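Local coordinates for filamentation induced by cAMP protein Fic (PDB 4RGL) that is a Fic/DOC-family protein of unassigned function, with a mainly helical Fic region and a C-terminal domain of the helix-turn-helix clan, at residues A[144-158]-A[174-186]. Numbering follows the deposited sequence.
Sequences APPADRVPKLMADLL and IFHYEFEFIHPFA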
# COMPACT_ATOMS: atom_id res chain seq x y z
N ALA A 144 -10.41 -25.17 -11.58
CA ALA A 144 -10.67 -24.01 -12.44
C ALA A 144 -11.05 -24.46 -13.87
O ALA A 144 -10.93 -25.64 -14.19
CB ALA A 144 -9.44 -23.10 -12.48
N PRO A 145 -11.51 -23.54 -14.75
CA PRO A 145 -11.86 -23.97 -16.13
C PRO A 145 -10.66 -24.61 -16.86
O PRO A 145 -9.50 -24.29 -16.57
CB PRO A 145 -12.28 -22.66 -16.81
CG PRO A 145 -12.67 -21.75 -15.69
CD PRO A 145 -11.78 -22.10 -14.55
N PRO A 146 -10.92 -25.54 -17.83
CA PRO A 146 -9.80 -26.15 -18.57
C PRO A 146 -8.86 -25.10 -19.17
O PRO A 146 -9.31 -24.01 -19.54
CB PRO A 146 -10.49 -26.97 -19.66
CG PRO A 146 -11.83 -27.26 -19.11
CD PRO A 146 -12.22 -26.05 -18.30
N ALA A 147 -7.56 -25.42 -19.27
CA ALA A 147 -6.54 -24.48 -19.74
C ALA A 147 -6.83 -23.96 -21.16
O ALA A 147 -6.47 -22.82 -21.48
CB ALA A 147 -5.18 -25.15 -19.71
N ASP A 148 -7.48 -24.79 -22.02
CA ASP A 148 -7.77 -24.40 -23.40
C ASP A 148 -8.92 -23.35 -23.47
O ASP A 148 -9.07 -22.67 -24.50
CB ASP A 148 -8.11 -25.63 -24.27
CG ASP A 148 -9.22 -26.53 -23.72
OD1 ASP A 148 -10.03 -26.04 -22.90
OD2 ASP A 148 -9.32 -27.70 -24.17
N ARG A 149 -9.68 -23.19 -22.37
CA ARG A 149 -10.77 -22.19 -22.31
C ARG A 149 -10.24 -20.83 -21.89
O ARG A 149 -10.85 -19.80 -22.20
CB ARG A 149 -11.88 -22.64 -21.33
CG ARG A 149 -12.39 -24.06 -21.56
CD ARG A 149 -13.35 -24.16 -22.73
NE ARG A 149 -13.82 -25.54 -22.91
CZ ARG A 149 -14.86 -26.06 -22.27
NH1 ARG A 149 -15.55 -25.33 -21.40
NH2 ARG A 149 -15.22 -27.32 -22.48
N VAL A 150 -9.10 -20.82 -21.15
CA VAL A 150 -8.53 -19.61 -20.54
C VAL A 150 -8.28 -18.49 -21.61
O VAL A 150 -8.71 -17.36 -21.41
CB VAL A 150 -7.22 -19.94 -19.76
CG1 VAL A 150 -6.55 -18.66 -19.26
CG2 VAL A 150 -7.50 -20.90 -18.61
N PRO A 151 -7.56 -18.78 -22.74
CA PRO A 151 -7.25 -17.70 -23.70
C PRO A 151 -8.49 -16.86 -24.09
O PRO A 151 -8.43 -15.63 -24.05
CB PRO A 151 -6.70 -18.45 -24.91
CG PRO A 151 -6.08 -19.66 -24.33
CD PRO A 151 -6.93 -20.05 -23.14
N LYS A 152 -9.61 -17.54 -24.45
CA LYS A 152 -10.87 -16.87 -24.85
C LYS A 152 -11.50 -16.13 -23.65
O LYS A 152 -11.90 -14.98 -23.78
CB LYS A 152 -11.87 -17.89 -25.45
CG LYS A 152 -13.22 -17.29 -25.86
CD LYS A 152 -13.12 -16.42 -27.13
CE LYS A 152 -14.43 -15.77 -27.49
NZ LYS A 152 -15.49 -16.78 -27.76
N LEU A 153 -11.57 -16.81 -22.48
CA LEU A 153 -12.13 -16.22 -21.25
C LEU A 153 -11.40 -14.92 -20.89
O LEU A 153 -12.04 -13.92 -20.56
CB LEU A 153 -12.04 -17.22 -20.08
CG LEU A 153 -12.99 -18.41 -20.13
CD1 LEU A 153 -12.56 -19.49 -19.18
CD2 LEU A 153 -14.41 -17.99 -19.84
N MSE A 154 -10.06 -14.94 -20.99
CA MSE A 154 -9.23 -13.79 -20.66
C MSE A 154 -9.32 -12.72 -21.73
O MSE A 154 -9.38 -11.53 -21.41
CB MSE A 154 -7.77 -14.22 -20.45
CG MSE A 154 -7.54 -14.82 -19.09
SE MSE A 154 -7.92 -13.52 -17.71
CE MSE A 154 -8.55 -14.57 -16.50
N ALA A 155 -9.40 -13.13 -23.02
CA ALA A 155 -9.56 -12.20 -24.12
C ALA A 155 -10.85 -11.42 -23.98
O ALA A 155 -10.85 -10.19 -24.08
CB ALA A 155 -9.53 -12.94 -25.45
N ASP A 156 -11.96 -12.14 -23.67
CA ASP A 156 -13.28 -11.53 -23.48
C ASP A 156 -13.27 -10.58 -22.29
O ASP A 156 -13.73 -9.45 -22.40
CB ASP A 156 -14.36 -12.61 -23.29
CG ASP A 156 -14.63 -13.46 -24.52
OD1 ASP A 156 -14.32 -12.99 -25.65
OD2 ASP A 156 -15.23 -14.54 -24.38
N LEU A 157 -12.71 -11.04 -21.15
CA LEU A 157 -12.66 -10.25 -19.93
C LEU A 157 -11.88 -8.94 -20.14
O LEU A 157 -12.33 -7.88 -19.70
CB LEU A 157 -12.02 -11.08 -18.79
CG LEU A 157 -11.95 -10.39 -17.42
CD1 LEU A 157 -13.33 -9.95 -16.95
CD2 LEU A 157 -11.30 -11.29 -16.39
N LEU A 158 -10.72 -9.01 -20.83
CA LEU A 158 -9.89 -7.82 -21.08
C LEU A 158 -10.54 -6.91 -22.11
O LEU A 158 -10.41 -5.69 -22.02
CB LEU A 158 -8.48 -8.22 -21.54
CG LEU A 158 -7.63 -8.95 -20.50
CD1 LEU A 158 -6.47 -9.65 -21.14
CD2 LEU A 158 -7.16 -7.99 -19.40
N ILE A 174 -15.67 -6.21 -10.56
CA ILE A 174 -16.16 -7.20 -11.53
C ILE A 174 -14.97 -8.00 -12.10
O ILE A 174 -15.04 -9.23 -12.18
CB ILE A 174 -16.97 -6.51 -12.66
CG1 ILE A 174 -18.17 -5.69 -12.09
CG2 ILE A 174 -17.44 -7.53 -13.69
CD1 ILE A 174 -19.32 -6.53 -11.44
N PHE A 175 -13.87 -7.30 -12.48
CA PHE A 175 -12.69 -7.96 -13.03
C PHE A 175 -12.09 -8.93 -12.01
O PHE A 175 -11.79 -10.07 -12.35
CB PHE A 175 -11.64 -6.92 -13.46
CG PHE A 175 -10.43 -7.53 -14.15
CD1 PHE A 175 -9.36 -8.02 -13.41
CD2 PHE A 175 -10.37 -7.62 -15.53
CE1 PHE A 175 -8.27 -8.62 -14.04
CE2 PHE A 175 -9.27 -8.19 -16.17
CZ PHE A 175 -8.23 -8.69 -15.42
N HIS A 176 -11.92 -8.47 -10.74
CA HIS A 176 -11.39 -9.29 -9.65
C HIS A 176 -12.19 -10.58 -9.51
O HIS A 176 -11.61 -11.66 -9.42
CB HIS A 176 -11.44 -8.49 -8.31
CG HIS A 176 -10.56 -9.05 -7.22
ND1 HIS A 176 -9.78 -8.22 -6.43
CD2 HIS A 176 -10.37 -10.33 -6.83
CE1 HIS A 176 -9.16 -9.02 -5.58
NE2 HIS A 176 -9.47 -10.30 -5.79
N TYR A 177 -13.53 -10.47 -9.56
CA TYR A 177 -14.44 -11.60 -9.42
C TYR A 177 -14.30 -12.56 -10.59
O TYR A 177 -14.22 -13.78 -10.38
CB TYR A 177 -15.88 -11.10 -9.31
CG TYR A 177 -16.93 -12.19 -9.36
CD1 TYR A 177 -17.21 -12.96 -8.24
CD2 TYR A 177 -17.72 -12.36 -10.49
CE1 TYR A 177 -18.22 -13.92 -8.26
CE2 TYR A 177 -18.76 -13.29 -10.50
CZ TYR A 177 -19.00 -14.07 -9.39
OH TYR A 177 -20.00 -15.02 -9.42
N GLU A 178 -14.26 -12.04 -11.81
CA GLU A 178 -14.12 -12.87 -13.00
C GLU A 178 -12.74 -13.52 -13.06
O GLU A 178 -12.63 -14.72 -13.31
CB GLU A 178 -14.38 -12.04 -14.27
CG GLU A 178 -15.83 -11.63 -14.43
CD GLU A 178 -16.80 -12.80 -14.55
OE1 GLU A 178 -16.49 -13.76 -15.29
OE2 GLU A 178 -17.87 -12.74 -13.91
N PHE A 179 -11.67 -12.72 -12.79
CA PHE A 179 -10.28 -13.20 -12.81
C PHE A 179 -10.08 -14.35 -11.82
O PHE A 179 -9.41 -15.32 -12.14
CB PHE A 179 -9.31 -12.04 -12.48
CG PHE A 179 -7.85 -12.38 -12.64
CD1 PHE A 179 -7.14 -12.97 -11.59
CD2 PHE A 179 -7.18 -12.10 -13.82
CE1 PHE A 179 -5.79 -13.31 -11.75
CE2 PHE A 179 -5.82 -12.42 -13.96
CZ PHE A 179 -5.14 -13.03 -12.93
N GLU A 180 -10.67 -14.23 -10.60
CA GLU A 180 -10.53 -15.26 -9.57
C GLU A 180 -11.20 -16.58 -10.02
O GLU A 180 -10.70 -17.66 -9.72
CB GLU A 180 -11.14 -14.77 -8.23
CG GLU A 180 -10.68 -15.57 -7.01
CD GLU A 180 -11.44 -16.86 -6.71
OE1 GLU A 180 -12.47 -17.11 -7.37
OE2 GLU A 180 -11.06 -17.55 -5.73
N PHE A 181 -12.33 -16.47 -10.76
CA PHE A 181 -13.04 -17.65 -11.26
C PHE A 181 -12.21 -18.38 -12.33
O PHE A 181 -12.24 -19.62 -12.38
CB PHE A 181 -14.41 -17.25 -11.84
CG PHE A 181 -15.11 -18.35 -12.61
CD1 PHE A 181 -15.81 -19.35 -11.95
CD2 PHE A 181 -15.04 -18.39 -14.00
CE1 PHE A 181 -16.43 -20.38 -12.67
CE2 PHE A 181 -15.65 -19.43 -14.72
CZ PHE A 181 -16.35 -20.41 -14.04
N ILE A 182 -11.52 -17.63 -13.19
CA ILE A 182 -10.78 -18.23 -14.30
C ILE A 182 -9.44 -18.83 -13.81
O ILE A 182 -9.08 -19.93 -14.24
CB ILE A 182 -10.56 -17.20 -15.45
CG1 ILE A 182 -11.92 -16.61 -15.93
CG2 ILE A 182 -9.79 -17.86 -16.63
CD1 ILE A 182 -11.81 -15.41 -16.92
N HIS A 183 -8.72 -18.12 -12.88
CA HIS A 183 -7.38 -18.58 -12.40
C HIS A 183 -6.48 -18.85 -13.61
O HIS A 183 -6.23 -20.01 -13.94
CB HIS A 183 -7.51 -19.84 -11.51
CG HIS A 183 -7.40 -19.58 -10.05
ND1 HIS A 183 -8.36 -18.86 -9.37
CD2 HIS A 183 -6.51 -20.07 -9.15
CE1 HIS A 183 -7.99 -18.87 -8.09
NE2 HIS A 183 -6.88 -19.59 -7.91
N PRO A 184 -6.13 -17.80 -14.40
CA PRO A 184 -5.48 -18.05 -15.70
C PRO A 184 -4.04 -18.56 -15.57
O PRO A 184 -3.53 -19.14 -16.51
CB PRO A 184 -5.51 -16.68 -16.37
CG PRO A 184 -5.58 -15.71 -15.26
CD PRO A 184 -6.43 -16.37 -14.21
N PHE A 185 -3.38 -18.29 -14.45
CA PHE A 185 -1.98 -18.66 -14.29
C PHE A 185 -1.82 -19.91 -13.43
O PHE A 185 -2.72 -20.25 -12.65
CB PHE A 185 -1.18 -17.50 -13.70
CG PHE A 185 -1.25 -16.24 -14.52
CD1 PHE A 185 -0.50 -16.11 -15.68
CD2 PHE A 185 -2.01 -15.15 -14.10
CE1 PHE A 185 -0.56 -14.93 -16.44
CE2 PHE A 185 -2.05 -13.98 -14.85
CZ PHE A 185 -1.33 -13.87 -16.02
N ALA A 186 -0.69 -20.61 -13.58
CA ALA A 186 -0.39 -21.79 -12.78
C ALA A 186 -0.26 -21.43 -11.29
O ALA A 186 -0.63 -22.23 -10.43
CB ALA A 186 0.88 -22.44 -13.29
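L157 and I182 interlock the two segments by knobs-into-holes packing. The L157 side chain enters a hole formed by F175, E178, F179 and I182. I182 fills the reciprocal hole between V150, L153, M154 and L157. Helices 150-158 and 174-182 run antiparallel, at 176°, with their axes 10.8 Å apart. Other aliphatic contacts extend this seam: L153 CB touches I182 CD1 at 3.6 Å, and V150 CG1 meets P184 CB at 3.7 Å. P145 packs on the end of helix 174-182, its CG 3.9 Å from F181 CE2 and its CD against the carbonyl oxygens of F181 and I182.

L157 CD2 lies over one face of F175 and makes a CH-pi contact, 4.1 Å from the ring centroid. L157 CG stands anti to its own backbone N (chi1 -178°), which directs CD2 to the F175 face and CD1 to E178 CB. L158 CD2 approaches the same ring at its edge. M154 is a selenomethionine. Its chain bends at chi2 and chi3, and its CE ends among I182, P184 and F179. SE stands obliquely to F179, 5.2 Å from the centroid, as a Met-aromatic contact. Within 174-186, P184 CD lies over one face of F179.

The sequence HPFADGNGR, which starts at H183, is the signature Fic motif. Helix 174-182 leads directly into it, and H183 leaves the helix with positive phi. An unknown ligand lies close to the H183 side chain.

The polar bonds lie at the turn after helix 174-182. H183 ND1 donates to E180 O at 2.7 Å, which limits rotation of the imidazole; the oxygen lies near the ring plane, while the donor is tilted 21° from the carbonyl plane. R128 hydrogen-bonds to the carbonyls of P145, I182 and H183, tying both segments together.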